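Local coordinates for protein beta-glucuronidase (PDB 6U7J) that probably hydrolyses beta-D-glucuronides, releasing glucuronic acid, as a gut microbial beta-glucuronidase able to reactivate conjugated estrogens, at residues 13-16 / 20-23; 59-64 / 77-82; 115-120 / 396-401; 119-124 / 340-345; 187-192 / 345-350. All coordinates share one frame; numbering follows the deposited sequence.

Contact 1 of 5, residues 13-16 / 20-23. Unlike the reference sequence in segment 20-23: Ile21 (reference Met).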
# COMPACT_ATOMS: atom_id res chain seq x y z
N PRO B 13 -4.88 35.35 -25.73
CA PRO B 13 -4.29 35.40 -27.08
C PRO B 13 -4.95 34.41 -28.03
O PRO B 13 -5.30 33.29 -27.65
CB PRO B 13 -2.81 35.05 -26.84
CG PRO B 13 -2.58 35.27 -25.33
CD PRO B 13 -3.91 34.99 -24.68
N VAL B 14 -5.10 34.83 -29.29
CA VAL B 14 -5.74 34.00 -30.30
C VAL B 14 -4.87 33.94 -31.55
O VAL B 14 -4.00 34.79 -31.78
CB VAL B 14 -7.14 34.52 -30.66
CG1 VAL B 14 -8.00 34.66 -29.40
CG2 VAL B 14 -7.04 35.85 -31.42
N ASP B 15 -5.11 32.90 -32.36
CA ASP B 15 -4.56 32.78 -33.71
C ASP B 15 -5.67 32.97 -34.72
O ASP B 15 -6.70 32.30 -34.64
CB ASP B 15 -3.92 31.41 -33.94
CG ASP B 15 -2.58 31.26 -33.26
OD1 ASP B 15 -2.46 30.33 -32.43
OD2 ASP B 15 -1.65 32.06 -33.54
N ASN B 16 -5.45 33.85 -35.71
CA ASN B 16 -6.36 33.96 -36.85
C ASN B 16 -5.59 34.51 -38.05
O ASN B 16 -4.38 34.33 -38.15
CB ASN B 16 -7.58 34.84 -36.49
CG ASN B 16 -7.19 36.20 -35.93
OD1 ASN B 16 -6.29 36.87 -36.43
ND2 ASN B 16 -7.88 36.62 -34.88
N GLN B 20 -1.06 36.13 -34.26
CA GLN B 20 -0.41 34.83 -34.17
C GLN B 20 0.27 34.68 -32.81
O GLN B 20 0.61 35.68 -32.17
CB GLN B 20 0.60 34.61 -35.30
CG GLN B 20 0.92 33.14 -35.51
CD GLN B 20 1.87 32.89 -36.66
OE1 GLN B 20 2.70 33.74 -37.04
NE2 GLN B 20 1.76 31.69 -37.24
N ILE B 21 0.44 33.43 -32.40
CA ILE B 21 0.97 33.07 -31.10
C ILE B 21 2.21 32.20 -31.30
O ILE B 21 2.20 31.28 -32.14
CB ILE B 21 -0.05 32.30 -30.23
CG1 ILE B 21 -1.31 33.15 -29.96
CG2 ILE B 21 0.59 31.76 -28.95
CD1 ILE B 21 -2.49 32.31 -29.44
N LYS B 22 3.26 32.46 -30.52
CA LYS B 22 4.41 31.59 -30.48
C LYS B 22 4.61 31.14 -29.03
O LYS B 22 4.79 31.97 -28.13
CB LYS B 22 5.66 32.29 -30.99
CG LYS B 22 6.89 31.50 -30.72
CD LYS B 22 7.62 31.21 -31.99
CE LYS B 22 8.25 32.48 -32.54
NZ LYS B 22 9.59 32.17 -33.07
N GLU B 23 4.59 29.83 -28.81
CA GLU B 23 4.78 29.24 -27.51
C GLU B 23 6.26 29.17 -27.15
O GLU B 23 7.07 28.66 -27.93
CB GLU B 23 4.18 27.82 -27.47
CG GLU B 23 2.77 27.73 -28.00
CD GLU B 23 1.75 28.11 -26.94
OE1 GLU B 23 1.97 27.77 -25.77
OE2 GLU B 23 0.73 28.74 -27.28
O HOH W 1 -2.15 36.89 -30.84
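The flat carboxylate of Asp15 is met on one of its sides by the Ile21 side chain, whose CG1-CD1 arm lies over the plane and leaves Ile21 CD1 3.6 Å from Asp15 OD1. At the other oxygen the backbone closes in: Ile21 N gives a weak hydrogen bond to Asp15 OD2, 2.7 Å long but bent, with an N-H...O angle of only 129°. The same Asp15 OD2 lies 3.1 Å from Gln20 CA and close to Gln20 CG, whose chain then runs on in extended form away from residues 13-16. With CG beside the backbone N (chi1 -75°), the carboxylate of Asp15 swings across to the start of strand 20-32. Ile21, where the reference sequence has Met, carries the apolar half of the contact. Its CD1 ends 3.8 Å from Pro13 CB and 3.5 Å from Pro13 O, packed against the Pro13 ring and the backbone of Pro13 and Val14. A water sits between the two backbones, 3.0 Å from Val14 O and 3.3 Å from Gln20 O. The polar ends reach the subunit interface: Asp15 OD1 forms a salt bridge with Lys22 NZ of the second subunit, and Gln20 OE1 accepts from Gln20 NE2 of that subunit. The two oxygens of Asp15 are thus divided between tasks, OD2 turned to the loop's own strand through the weak bond and OD1 reaching the partner chain; the intersubunit lysine probably favours the charged carboxylate, while the bent bond to Ile21 N suggests a modest contribution from the strand.

Contact 2 of 5, residues 59-64 / 77-82; sequences SSYNDI and VWYERK
Within the sugar-binding domain of glycosyl hydrolase family 2, a beta-sandwich, Tyr61 in the loop after strand 59-60 packs against Val77 and Tyr79 of strand 76-85. Tyr61 CG lies between the backbone N and the carbonyl carbon (chi1 61°), which turns the ring toward the strand. Both Val77 methyls touch it: CG2 reaches Tyr61 CE2 at 3.6 Å, and CG1 rests 3.8 Å from Tyr61 CZ. At the ring edge, near its plane, comes the hydroxyl of Tyr79, with Tyr79 OH 3.8 Å from Tyr61 CD2. That hydroxyl has its own polar link. It donates to a water at 2.8 Å from Tyr79 OH, and the water in turn donates to Ser59 O, 2.6 Å away, so a buried hydroxyl and a buried carbonyl are joined through one solvent molecule. Ser59 OG bonds to Ser60 O, 2.8 Å away, within the short strand 59-60. Around this core, Phe30 of strand 20-32 meets the rings of both Tyr61 and Tyr79, the latter edge-to-face, and Met55 of strand 53-57 touches both tyrosines. Strand 59-60 pairs with strand 183-184, while Val77 also leans on Val143 of strand 135-144.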
# COMPACT_ATOMS: atom_id res chain seq x y z
N SER B 59 5.73 24.18 -15.22
CA SER B 59 6.00 23.21 -14.16
C SER B 59 6.48 23.98 -12.94
O SER B 59 7.03 25.07 -13.07
CB SER B 59 7.08 22.18 -14.58
OG SER B 59 7.32 21.22 -13.55
N SER B 60 6.24 23.44 -11.75
CA SER B 60 7.00 23.84 -10.58
C SER B 60 8.41 23.25 -10.68
O SER B 60 8.61 22.21 -11.31
CB SER B 60 6.30 23.35 -9.30
OG SER B 60 4.91 23.67 -9.28
N TYR B 61 9.39 23.91 -10.07
CA TYR B 61 10.72 23.32 -10.04
C TYR B 61 10.95 22.37 -8.87
O TYR B 61 11.96 21.66 -8.86
CB TYR B 61 11.82 24.39 -10.03
CG TYR B 61 11.84 25.35 -8.85
CD1 TYR B 61 12.35 24.98 -7.61
CD2 TYR B 61 11.37 26.65 -9.00
CE1 TYR B 61 12.37 25.88 -6.55
CE2 TYR B 61 11.39 27.54 -7.96
CZ TYR B 61 11.89 27.16 -6.73
OH TYR B 61 11.90 28.08 -5.70
N ASN B 62 10.04 22.33 -7.90
CA ASN B 62 10.38 21.74 -6.61
C ASN B 62 10.47 20.21 -6.65
O ASN B 62 11.26 19.64 -5.89
CB ASN B 62 9.37 22.17 -5.55
CG ASN B 62 9.18 23.68 -5.52
OD1 ASN B 62 8.41 24.25 -6.31
ND2 ASN B 62 9.84 24.33 -4.59
N ASP B 63 9.70 19.52 -7.48
CA ASP B 63 9.71 18.05 -7.47
C ASP B 63 10.42 17.44 -8.69
O ASP B 63 10.32 16.23 -8.91
CB ASP B 63 8.28 17.51 -7.37
CG ASP B 63 7.64 17.81 -6.02
OD1 ASP B 63 8.39 18.19 -5.07
OD2 ASP B 63 6.40 17.68 -5.93
N ILE B 64 11.15 18.24 -9.46
CA ILE B 64 11.82 17.72 -10.65
C ILE B 64 13.14 17.03 -10.29
O ILE B 64 13.48 15.98 -10.85
CB ILE B 64 12.04 18.87 -11.64
CG1 ILE B 64 10.70 19.51 -12.00
CG2 ILE B 64 12.78 18.37 -12.88
CD1 ILE B 64 9.88 18.68 -12.97
N VAL B 77 15.03 32.11 -7.89
CA VAL B 77 15.68 31.26 -8.88
C VAL B 77 15.65 31.99 -10.22
O VAL B 77 14.95 32.98 -10.40
CB VAL B 77 15.02 29.87 -8.99
CG1 VAL B 77 15.01 29.18 -7.62
CG2 VAL B 77 13.58 29.99 -9.54
N TRP B 78 16.41 31.45 -11.17
CA TRP B 78 16.67 32.10 -12.45
C TRP B 78 16.40 31.13 -13.58
O TRP B 78 16.99 30.04 -13.62
CB TRP B 78 18.11 32.62 -12.50
CG TRP B 78 18.30 33.72 -11.52
CD1 TRP B 78 18.56 33.60 -10.19
CD2 TRP B 78 18.17 35.12 -11.78
NE1 TRP B 78 18.62 34.84 -9.60
CE2 TRP B 78 18.38 35.79 -10.55
CE3 TRP B 78 17.89 35.87 -12.93
CZ2 TRP B 78 18.34 37.19 -10.45
CZ3 TRP B 78 17.86 37.25 -12.82
CH2 TRP B 78 18.09 37.90 -11.59
N TYR B 79 15.51 31.51 -14.48
CA TYR B 79 15.24 30.77 -15.71
C TYR B 79 15.77 31.56 -16.89
O TYR B 79 15.77 32.80 -16.88
CB TYR B 79 13.74 30.59 -15.93
CG TYR B 79 12.99 29.62 -15.04
CD1 TYR B 79 12.52 28.42 -15.56
CD2 TYR B 79 12.71 29.92 -13.71
CE1 TYR B 79 11.80 27.53 -14.78
CE2 TYR B 79 11.98 29.03 -12.92
CZ TYR B 79 11.54 27.83 -13.46
OH TYR B 79 10.81 26.93 -12.71
N GLU B 80 16.15 30.85 -17.95
CA GLU B 80 16.59 31.53 -19.16
C GLU B 80 16.33 30.66 -20.38
O GLU B 80 16.50 29.44 -20.32
CB GLU B 80 18.08 31.88 -19.09
CG GLU B 80 18.60 32.61 -20.29
CD GLU B 80 19.94 33.23 -20.00
OE1 GLU B 80 19.97 34.39 -19.56
OE2 GLU B 80 20.97 32.53 -20.18
N ARG B 81 15.92 31.30 -21.47
CA ARG B 81 15.90 30.64 -22.77
C ARG B 81 16.04 31.68 -23.86
O ARG B 81 16.02 32.89 -23.62
CB ARG B 81 14.63 29.80 -22.96
CG ARG B 81 13.36 30.61 -23.18
CD ARG B 81 12.27 29.76 -23.81
NE ARG B 81 12.48 29.61 -25.25
CZ ARG B 81 11.88 28.71 -26.01
NH1 ARG B 81 11.01 27.85 -25.50
NH2 ARG B 81 12.15 28.67 -27.30
N LYS B 82 16.20 31.20 -25.09
CA LYS B 82 16.27 32.05 -26.27
C LYS B 82 15.00 31.90 -27.10
O LYS B 82 14.36 30.84 -27.10
CB LYS B 82 17.52 31.71 -27.08
CG LYS B 82 18.75 32.37 -26.44
CD LYS B 82 20.07 31.76 -26.86
CE LYS B 82 21.21 32.28 -25.97
NZ LYS B 82 21.21 31.68 -24.59
O HOH W 2 9.15 25.56 -14.48

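Contact 3 of 5, residues 115-120 / 396-401; sequences TRHKGG and LKELYQ
His117 and Glu398 approach from opposite directions, imidazole from strand 112-118 and carboxylate from helix 386-403, and meet in a single His-carboxylate hydrogen bond. His117 NE2 donates to Glu398 OE2 across 3.3 Å, a long bond but a straight one, at 179°. The oxygen lies at the edge of the imidazole, exactly in its plane, and uses its syn lone pair, on the side of the other carboxylate oxygen. The carboxylate itself is steeply turned, its plane 72° from that of the ring, so the two groups do not lie flat with each other. With CG anti to the backbone N (chi1 -171°), His117 throws its ring toward the helix, and Glu398 is straight beyond CG, so it spans the gap. The second oxygen, Glu398 OE1, is linked by a water to the strand backbone: the water donates to Glu398 OE1 and to Lys118 O, each at 3.2 Å. A carboxylate at the ring edge could raise the basicity of the imidazole. Phe124 stacks on the His117 ring, Leu122 touches Glu398, and Tyr391 of the same helix bonds to Lys118 O. The contact thus links strand 112-118 of the sandwich to helix 386-403 of the TIM barrel.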
# COMPACT_ATOMS: atom_id res chain seq x y z
N THR B 115 9.97 44.15 -17.27
CA THR B 115 8.77 44.25 -16.44
C THR B 115 8.98 43.48 -15.14
O THR B 115 9.95 42.74 -14.97
CB THR B 115 7.52 43.76 -17.19
OG1 THR B 115 6.35 44.31 -16.57
CG2 THR B 115 7.40 42.25 -17.19
N ARG B 116 8.04 43.70 -14.22
CA ARG B 116 7.99 43.05 -12.92
C ARG B 116 6.55 42.64 -12.66
O ARG B 116 5.61 43.25 -13.18
CB ARG B 116 8.43 43.97 -11.80
CG ARG B 116 9.89 44.19 -11.70
CD ARG B 116 10.13 45.36 -10.78
NE ARG B 116 11.55 45.64 -10.64
CZ ARG B 116 12.18 45.61 -9.48
NH1 ARG B 116 11.52 45.33 -8.36
NH2 ARG B 116 13.48 45.88 -9.44
N HIS B 117 6.38 41.62 -11.83
CA HIS B 117 5.04 41.25 -11.43
C HIS B 117 5.07 40.68 -10.02
O HIS B 117 6.06 40.06 -9.60
CB HIS B 117 4.42 40.27 -12.42
CG HIS B 117 2.96 40.01 -12.19
ND1 HIS B 117 2.51 38.92 -11.47
CD2 HIS B 117 1.86 40.71 -12.58
CE1 HIS B 117 1.18 38.96 -11.42
NE2 HIS B 117 0.77 40.03 -12.08
N LYS B 118 4.00 40.93 -9.28
CA LYS B 118 3.77 40.39 -7.94
C LYS B 118 2.46 39.62 -7.96
O LYS B 118 1.43 40.15 -8.39
CB LYS B 118 3.73 41.52 -6.90
CG LYS B 118 3.37 41.08 -5.49
CD LYS B 118 3.14 42.31 -4.59
CE LYS B 118 2.64 41.91 -3.20
NZ LYS B 118 2.18 43.08 -2.42
N GLY B 119 2.51 38.36 -7.54
CA GLY B 119 1.27 37.60 -7.57
C GLY B 119 1.48 36.38 -8.45
O GLY B 119 1.86 36.48 -9.62
N GLY B 120 1.21 35.20 -7.86
CA GLY B 120 1.59 33.95 -8.48
C GLY B 120 0.56 33.25 -9.35
O GLY B 120 0.86 32.17 -9.88
N LEU B 396 -8.27 41.35 -7.15
CA LEU B 396 -9.66 41.22 -7.59
C LEU B 396 -9.90 41.92 -8.92
O LEU B 396 -10.62 41.40 -9.79
CB LEU B 396 -10.59 41.80 -6.53
CG LEU B 396 -10.87 40.84 -5.39
CD1 LEU B 396 -11.40 41.65 -4.24
CD2 LEU B 396 -11.87 39.74 -5.82
N LYS B 397 -9.32 43.11 -9.09
CA LYS B 397 -9.39 43.82 -10.37
C LYS B 397 -8.84 42.95 -11.50
O LYS B 397 -9.46 42.82 -12.56
CB LYS B 397 -8.62 45.14 -10.24
CG LYS B 397 -8.44 45.93 -11.53
CD LYS B 397 -9.76 46.24 -12.16
CE LYS B 397 -9.63 47.38 -13.17
NZ LYS B 397 -10.90 47.50 -13.95
N GLU B 398 -7.66 42.36 -11.28
CA GLU B 398 -7.03 41.50 -12.28
C GLU B 398 -7.86 40.25 -12.56
O GLU B 398 -8.08 39.88 -13.72
CB GLU B 398 -5.63 41.10 -11.82
CG GLU B 398 -4.47 42.03 -12.19
CD GLU B 398 -3.15 41.49 -11.67
OE1 GLU B 398 -2.89 41.62 -10.45
OE2 GLU B 398 -2.38 40.88 -12.46
N LEU B 399 -8.33 39.58 -11.50
CA LEU B 399 -9.16 38.39 -11.71
C LEU B 399 -10.41 38.72 -12.51
O LEU B 399 -10.75 38.01 -13.46
CB LEU B 399 -9.54 37.74 -10.37
CG LEU B 399 -10.40 36.48 -10.55
CD1 LEU B 399 -9.73 35.44 -11.43
CD2 LEU B 399 -10.72 35.88 -9.21
N TYR B 400 -11.09 39.82 -12.15
CA TYR B 400 -12.28 40.23 -12.90
C TYR B 400 -11.94 40.49 -14.37
O TYR B 400 -12.64 40.01 -15.27
CB TYR B 400 -12.92 41.47 -12.27
CG TYR B 400 -14.07 42.01 -13.11
CD1 TYR B 400 -15.30 41.36 -13.13
CD2 TYR B 400 -13.90 43.14 -13.92
CE1 TYR B 400 -16.35 41.84 -13.92
CE2 TYR B 400 -14.93 43.62 -14.72
CZ TYR B 400 -16.15 42.97 -14.72
OH TYR B 400 -17.18 43.45 -15.49
N GLN B 401 -10.85 41.21 -14.63
CA GLN B 401 -10.53 41.51 -16.02
C GLN B 401 -10.28 40.23 -16.81
O GLN B 401 -10.66 40.13 -17.99
CB GLN B 401 -9.31 42.43 -16.10
CG GLN B 401 -9.64 43.91 -15.93
CD GLN B 401 -10.44 44.46 -17.10
OE1 GLN B 401 -11.56 44.92 -16.93
NE2 GLN B 401 -9.86 44.39 -18.30
O HOH W 3 -1.42 38.97 -9.35

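Contact 4 of 5, residues 119-124 / 340-345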
# COMPACT_ATOMS: atom_id res chain seq x y z
N GLY B 119 2.51 38.36 -7.54
CA GLY B 119 1.27 37.60 -7.57
C GLY B 119 1.48 36.38 -8.45
O GLY B 119 1.86 36.48 -9.62
N GLY B 120 1.21 35.20 -7.86
CA GLY B 120 1.59 33.95 -8.48
C GLY B 120 0.56 33.25 -9.35
O GLY B 120 0.86 32.17 -9.88
N PHE B 121 -0.64 33.81 -9.54
CA PHE B 121 -1.68 33.02 -10.19
C PHE B 121 -2.49 33.79 -11.23
O PHE B 121 -3.60 33.35 -11.57
CB PHE B 121 -2.60 32.43 -9.12
CG PHE B 121 -1.87 31.60 -8.12
CD1 PHE B 121 -1.54 30.29 -8.42
CD2 PHE B 121 -1.44 32.14 -6.93
CE1 PHE B 121 -0.83 29.51 -7.53
CE2 PHE B 121 -0.72 31.37 -6.03
CZ PHE B 121 -0.41 30.06 -6.33
N LEU B 122 -1.97 34.90 -11.75
CA LEU B 122 -2.69 35.70 -12.74
C LEU B 122 -1.71 36.21 -13.79
O LEU B 122 -0.55 36.50 -13.47
CB LEU B 122 -3.42 36.88 -12.08
CG LEU B 122 -4.71 36.52 -11.35
CD1 LEU B 122 -5.14 37.65 -10.42
CD2 LEU B 122 -5.80 36.19 -12.34
N PRO B 123 -2.13 36.31 -15.04
CA PRO B 123 -1.19 36.59 -16.13
C PRO B 123 -0.69 38.03 -16.12
O PRO B 123 -1.27 38.92 -15.49
CB PRO B 123 -2.00 36.31 -17.39
CG PRO B 123 -3.41 36.65 -16.98
CD PRO B 123 -3.51 36.18 -15.54
N PHE B 124 0.40 38.25 -16.85
CA PHE B 124 0.90 39.58 -17.12
C PHE B 124 1.62 39.56 -18.46
O PHE B 124 1.93 38.50 -19.00
CB PHE B 124 1.81 40.09 -15.99
CG PHE B 124 3.01 39.21 -15.72
CD1 PHE B 124 2.89 38.06 -14.94
CD2 PHE B 124 4.26 39.55 -16.22
CE1 PHE B 124 4.00 37.26 -14.68
CE2 PHE B 124 5.39 38.75 -15.96
CZ PHE B 124 5.25 37.60 -15.19
N SER B 340 -10.17 26.56 -5.49
CA SER B 340 -9.76 26.71 -4.11
C SER B 340 -8.36 27.28 -4.01
O SER B 340 -7.37 26.66 -4.40
CB SER B 340 -9.90 25.39 -3.30
OG SER B 340 -9.59 24.26 -4.09
N HIS B 341 -8.35 28.54 -3.58
CA HIS B 341 -7.37 29.36 -2.91
C HIS B 341 -6.51 30.13 -3.89
O HIS B 341 -5.58 30.77 -3.48
CB HIS B 341 -6.56 28.61 -1.87
CG HIS B 341 -7.40 27.68 -1.03
ND1 HIS B 341 -8.74 27.93 -0.77
CD2 HIS B 341 -7.10 26.53 -0.37
CE1 HIS B 341 -9.23 26.96 -0.03
NE2 HIS B 341 -8.25 26.11 0.24
N TYR B 342 -6.86 30.13 -5.18
CA TYR B 342 -6.20 30.95 -6.20
C TYR B 342 -6.88 30.72 -7.54
O TYR B 342 -7.52 29.68 -7.75
CB TYR B 342 -4.70 30.58 -6.30
CG TYR B 342 -4.46 29.10 -6.21
CD1 TYR B 342 -4.06 28.49 -5.02
CD2 TYR B 342 -4.63 28.28 -7.32
CE1 TYR B 342 -3.87 27.11 -4.93
CE2 TYR B 342 -4.44 26.90 -7.24
CZ TYR B 342 -4.06 26.32 -6.04
OH TYR B 342 -3.87 24.96 -5.98
N PRO B 343 -6.75 31.67 -8.46
CA PRO B 343 -7.26 31.44 -9.82
C PRO B 343 -6.52 30.31 -10.52
O PRO B 343 -5.32 30.12 -10.34
CB PRO B 343 -7.01 32.79 -10.53
CG PRO B 343 -6.93 33.79 -9.41
CD PRO B 343 -6.35 33.07 -8.23
N TYR B 344 -7.25 29.56 -11.34
CA TYR B 344 -6.66 28.49 -12.12
C TYR B 344 -6.28 29.02 -13.51
O TYR B 344 -6.58 30.15 -13.88
CB TYR B 344 -7.64 27.31 -12.25
CG TYR B 344 -7.94 26.57 -10.94
CD1 TYR B 344 -7.26 26.90 -9.76
CD2 TYR B 344 -8.89 25.55 -10.89
CE1 TYR B 344 -7.52 26.23 -8.57
CE2 TYR B 344 -9.18 24.87 -9.70
CZ TYR B 344 -8.49 25.21 -8.54
OH TYR B 344 -8.76 24.56 -7.35
N ALA B 345 -5.57 28.17 -14.26
CA ALA B 345 -5.22 28.50 -15.63
C ALA B 345 -6.48 28.78 -16.44
O ALA B 345 -7.54 28.20 -16.21
CB ALA B 345 -4.42 27.35 -16.26
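Phe121 and Tyr342 reach each other through different first torsions: Phe121 CG sits beside its backbone N (chi1 -57°), while Tyr342 CG lies between N and carbonyl carbon (chi1 41°). The result is an offset stack, centroids 4.5 Å apart and planes 16° from parallel. Tyr342 CB also lies over the Phe121 face, 3.7 Å from the ring centroid, as a CH-pi contact, and its nearest carbon is Phe121 CG at 3.5 Å. The opposite face of the Tyr342 ring is taken by Ser340 O. Beside the stack, Pro343 packs on the loop: its CB lies 3.6 Å from Phe121 O, its CD touches Phe121 CB, and Pro343 CG meets Leu122 CD2 at 4.0 Å. Tyr342 OH is held at its far end by His307 ND1, Lys315 NZ and the backbone N of Glu308, which anchors the hydroxyl end and probably limits movement of the ring. Arg186 bonds to both Phe121 O and Pro343 O, joining the two backbones. Residues 119-124 link strands 112-118 and 124-127 of the sugar-binding domain; residues 340-345 follow barrel strand 336-338 and lead to helix 346-355, with Leu399 of helix 386-403 against Pro343 and Val395 against Leu122.

Contact 5 of 5, residues 187-192 / 345-350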
# COMPACT_ATOMS: atom_id res chain seq x y z
N PRO B 187 1.72 28.54 -19.55
CA PRO B 187 2.45 28.76 -20.80
C PRO B 187 3.00 30.18 -20.92
O PRO B 187 2.35 31.15 -20.54
CB PRO B 187 1.39 28.50 -21.88
CG PRO B 187 0.44 27.55 -21.24
CD PRO B 187 0.42 27.88 -19.78
N VAL B 188 4.22 30.27 -21.47
CA VAL B 188 4.82 31.53 -21.89
C VAL B 188 4.58 31.69 -23.38
O VAL B 188 4.79 30.75 -24.15
CB VAL B 188 6.33 31.57 -21.57
CG1 VAL B 188 6.94 32.96 -21.98
CG2 VAL B 188 6.58 31.30 -20.11
N ARG B 189 4.13 32.87 -23.80
CA ARG B 189 3.73 33.10 -25.17
C ARG B 189 4.29 34.42 -25.66
O ARG B 189 4.23 35.43 -24.95
CB ARG B 189 2.19 33.10 -25.32
CG ARG B 189 1.49 31.92 -24.66
CD ARG B 189 0.12 31.65 -25.27
NE ARG B 189 -0.63 30.65 -24.52
CZ ARG B 189 -1.40 29.69 -25.06
NH1 ARG B 189 -1.53 29.59 -26.38
NH2 ARG B 189 -2.03 28.84 -24.26
N LEU B 190 4.85 34.41 -26.87
CA LEU B 190 5.10 35.63 -27.64
C LEU B 190 4.06 35.68 -28.75
O LEU B 190 3.93 34.73 -29.53
CB LEU B 190 6.51 35.64 -28.23
CG LEU B 190 6.85 36.90 -29.04
CD1 LEU B 190 7.18 38.06 -28.10
CD2 LEU B 190 8.00 36.64 -29.99
N TYR B 191 3.31 36.78 -28.82
CA TYR B 191 2.24 36.87 -29.80
C TYR B 191 2.25 38.23 -30.50
O TYR B 191 2.75 39.22 -29.95
CB TYR B 191 0.87 36.59 -29.16
CG TYR B 191 0.28 37.64 -28.24
CD1 TYR B 191 -0.51 38.68 -28.75
CD2 TYR B 191 0.40 37.53 -26.86
CE1 TYR B 191 -1.11 39.62 -27.91
CE2 TYR B 191 -0.19 38.46 -26.01
CZ TYR B 191 -0.96 39.50 -26.54
OH TYR B 191 -1.56 40.43 -25.71
N CYS B 192 1.69 38.28 -31.71
CA CYS B 192 1.68 39.50 -32.50
C CYS B 192 0.24 39.94 -32.80
O CYS B 192 -0.70 39.14 -32.79
CB CYS B 192 2.52 39.36 -33.81
SG CYS B 192 1.91 38.25 -35.08
N ALA B 345 -5.57 28.17 -14.26
CA ALA B 345 -5.22 28.50 -15.63
C ALA B 345 -6.48 28.78 -16.44
O ALA B 345 -7.54 28.20 -16.21
CB ALA B 345 -4.42 27.35 -16.26
N GLU B 346 -6.35 29.69 -17.41
CA GLU B 346 -7.50 30.02 -18.24
C GLU B 346 -7.98 28.83 -19.04
O GLU B 346 -9.18 28.73 -19.34
CB GLU B 346 -7.15 31.18 -19.18
CG GLU B 346 -6.60 32.35 -18.44
CD GLU B 346 -6.43 33.57 -19.31
OE1 GLU B 346 -7.48 34.09 -19.78
OE2 GLU B 346 -5.26 33.98 -19.51
N GLU B 347 -7.08 27.92 -19.40
CA GLU B 347 -7.48 26.69 -20.10
C GLU B 347 -8.57 25.94 -19.32
O GLU B 347 -9.53 25.45 -19.92
CB GLU B 347 -6.27 25.78 -20.33
CG GLU B 347 -5.29 26.26 -21.39
CD GLU B 347 -4.44 27.42 -20.93
OE1 GLU B 347 -4.47 27.73 -19.72
OE2 GLU B 347 -3.74 28.03 -21.78
N MET B 348 -8.43 25.86 -17.99
CA MET B 348 -9.45 25.19 -17.18
C MET B 348 -10.77 25.96 -17.21
O MET B 348 -11.85 25.36 -17.30
CB MET B 348 -8.93 25.02 -15.74
CG MET B 348 -9.78 24.08 -14.82
SD MET B 348 -10.09 22.41 -15.49
CE MET B 348 -10.57 21.49 -14.01
N MET B 349 -10.70 27.30 -17.17
CA MET B 349 -11.92 28.11 -17.24
C MET B 349 -12.61 27.96 -18.59
O MET B 349 -13.85 27.87 -18.66
CB MET B 349 -11.58 29.58 -16.96
CG MET B 349 -10.85 29.79 -15.65
SD MET B 349 -11.73 29.09 -14.23
CE MET B 349 -13.15 30.15 -14.25
N GLN B 350 -11.84 27.93 -19.68
CA GLN B 350 -12.44 27.68 -20.99
C GLN B 350 -13.07 26.29 -21.04
O GLN B 350 -14.17 26.12 -21.58
CB GLN B 350 -11.40 27.84 -22.09
CG GLN B 350 -10.88 29.25 -22.26
CD GLN B 350 -9.50 29.30 -22.88
OE1 GLN B 350 -8.99 28.28 -23.38
NE2 GLN B 350 -8.89 30.47 -22.87
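Arg189 of sandwich strand 188-193 pairs with Glu347 at the start of helix 346-355, a salt bridge between the sugar-binding domain and the TIM barrel of this family 2 enzyme. Charge comes first. Arg189 NH2 stands 3.1 Å from Glu347 OE2, and the oxygen lies at the edge of the guanidinium, near its plane. The two flat groups are nearly coplanar, 12° apart, but the grip is single, one nitrogen on one oxygen. Arg189 reaches out extended from CG to NE, whereas Glu347 is bent at its second torsion (chi2 75°). The other terminal nitrogen, NH1, makes a salt bridge with Glu23, so Arg189 is shared between two carboxylates, which balance its charge. Metal is next: a bound calcium ion lies about 3 Å from the Glu347 side chain, consistent with a carboxylate that serves both cation and arginine, and its place in the first turn of the helix would suit a negative charge. Backbone bonds of strand 188-193 to strands 20-32 and 93-98 hold the arginine's base, and Arg189 also touches Ile21. Beyond the charges comes a loose van der Waals approach, Pro187 CG to Glu347 OE2 at 4.2 Å.

In the fold
From the N terminus, contact 1 closes first, folding the leading loop onto strand 20-32, and contact 2 follows in series with a short loop closed inside the sugar-binding domain. The other three reach from that domain to the TIM barrel. Contacts 3 and 4 start from one stretch, sharing Gly119 and Gly120, and go on to helix 386-403 and the 340-345 loop. Contact 5 lies wholly within the span of contact 3, but crosses contact 4, sharing Ala345 with it. Contacts 1 and 5 meet on neighbouring strands 20-32 and 188-193. Contacts 1, 2 and, at Cys192, contact 5 also touch the second subunit.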